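Local coordinates for LBCATS-a (Synthetic construct, PDB 5EY5), which binds sn-glycerol-3-phosphate in a TIM barrel and probably, as a tryptophan synthase alpha chain, cleaves indole-3-glycerol phosphate to indole, at residues G26-D29 / L30-L34. Numbering follows the deposited sequence.
Sequences GDPD and LETTL
Asp29 caps helix 30-42 by reaching forward with its carboxylate to the backbone N and hydroxyl of Thr32, the two side chains crossing at about a right angle. A chi1 of 59° sets CG over the backbone, flanked by N and C, which swings the carboxylate toward the helix end. From CB, beside the start of the helix backbone, the chain runs through CG to OD1, which takes two bonds: Thr32 N, 2.8 Å from Asp29 OD1, approaches almost in line with the C-O bond, whereas the Thr32 hydroxyl donates from 37° out of the carboxylate plane, its OG1 2.7 Å from OD1. OD2 lies farther from that hydroxyl. With an alanine here, Thr32 N would probably lose its capping acceptor and the Thr32 hydroxyl would be set free to turn. The other branch of Thr32, CG2, lies 3.6 Å from Pro28 CD, against the ring that follows a cis peptide bond. One residue on, Thr33 N closes the first turn on Asp29 O at 3.0 Å. The Thr33 hydroxyl holds the start of the loop: Gly26 N donates to Thr33 OG1 over 2.8 Å, and OG1 in turn donates to a water that bonds Asp27 O. Leu30 CD2 covers Gly26 N at 3.5 Å, with Met84 of helix 78-91 touching Leu30 and Thr33. The Asp27 carboxylate forms a salt bridge with Arg70. This is a side-chain N-cap, set in the loop that leads from strand 18-24 into helix 30-42, the first beta-alpha connection of the TIM barrel.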
loop_
_atom_site.group_PDB
_atom_site.type_symbol
_atom_site.label_atom_id
_atom_site.label_comp_id
_atom_site.label_asym_id
_atom_site.label_seq_id
_atom_site.Cartn_x
_atom_site.Cartn_y
_atom_site.Cartn_z
ATOM N N GLY A 26 16.132 44.079 6.813
ATOM C CA GLY A 26 14.839 43.832 7.423
ATOM C C GLY A 26 14.853 42.870 8.588
ATOM O O GLY A 26 13.781 42.477 9.061
ATOM N N ASP A 27 16.022 42.473 9.062
ATOM C CA ASP A 27 16.119 41.611 10.235
ATOM C C ASP A 27 16.780 42.365 11.381
ATOM O O ASP A 27 17.967 42.668 11.303
ATOM C CB ASP A 27 16.931 40.360 9.919
ATOM C CG ASP A 27 17.372 39.627 11.165
ATOM O OD1 ASP A 27 16.522 39.428 12.062
ATOM O OD2 ASP A 27 18.572 39.262 11.251
ATOM N N PRO A 28 16.029 42.655 12.459
ATOM C CA PRO A 28 14.632 42.308 12.733
ATOM C C PRO A 28 13.598 43.206 12.036
ATOM O O PRO A 28 12.435 42.818 11.942
ATOM C CB PRO A 28 14.539 42.484 14.247
ATOM C CG PRO A 28 15.473 43.598 14.520
ATOM C CD PRO A 28 16.631 43.393 13.585
ATOM N N ASP A 29 14.006 44.386 11.571
ATOM C CA ASP A 29 13.135 45.225 10.755
ATOM C C ASP A 29 14.015 46.261 10.078
ATOM O O ASP A 29 15.191 46.404 10.414
ATOM C CB ASP A 29 12.021 45.875 11.585
ATOM C CG ASP A 29 12.557 46.748 12.710
ATOM O OD1 ASP A 29 13.589 47.410 12.512
ATOM O OD2 ASP A 29 11.942 46.768 13.795
ATOM N N LEU A 30 13.428 47.004 9.133
ATOM C CA LEU A 30 14.258 47.850 8.268
ATOM C C LEU A 30 14.793 49.074 9.000
ATOM O O LEU A 30 15.912 49.535 8.712
ATOM C CB LEU A 30 13.470 48.274 7.028
ATOM C CG LEU A 30 13.522 47.282 5.870
ATOM C CD1 LEU A 30 12.673 47.771 4.693
ATOM C CD2 LEU A 30 14.976 47.035 5.432
ATOM N N GLU A 31 14.015 49.621 9.937
ATOM C CA GLU A 31 14.539 50.689 10.786
ATOM C C GLU A 31 15.792 50.227 11.522
ATOM O O GLU A 31 16.767 50.978 11.640
ATOM C CB GLU A 31 13.467 51.152 11.773
ATOM C CG GLU A 31 14.019 51.742 13.081
ATOM C CD GLU A 31 14.915 52.968 12.879
ATOM O OE1 GLU A 31 15.786 53.219 13.741
ATOM O OE2 GLU A 31 14.753 53.682 11.866
ATOM N N THR A 32 15.795 48.985 12.008
ATOM C CA THR A 32 16.967 48.488 12.715
ATOM C C THR A 32 18.121 48.232 11.754
ATOM O O THR A 32 19.285 48.419 12.125
ATOM C CB THR A 32 16.606 47.219 13.494
ATOM O OG1 THR A 32 15.538 47.518 14.400
ATOM C CG2 THR A 32 17.807 46.714 14.295
ATOM N N THR A 33 17.819 47.805 10.526
ATOM C CA THR A 33 18.850 47.674 9.505
ATOM C C THR A 33 19.551 49.001 9.268
ATOM O O THR A 33 20.788 49.073 9.241
ATOM C CB THR A 33 18.244 47.171 8.188
ATOM O OG1 THR A 33 17.508 45.956 8.406
ATOM C CG2 THR A 33 19.346 46.924 7.176
ATOM N N LEU A 34 18.772 50.041 9.002
ATOM C CA LEU A 34 19.306 51.388 8.856
ATOM C C LEU A 34 20.239 51.739 10.010
ATOM O O LEU A 34 21.393 52.123 9.800
ATOM C CB LEU A 34 18.147 52.387 8.782
ATOM C CG LEU A 34 18.516 53.790 8.321
ATOM C CD1 LEU A 34 19.345 53.677 7.046
ATOM C CD2 LEU A 34 17.251 54.580 8.081
HETATM O O HOH W 1 19.394 43.981 9.696
#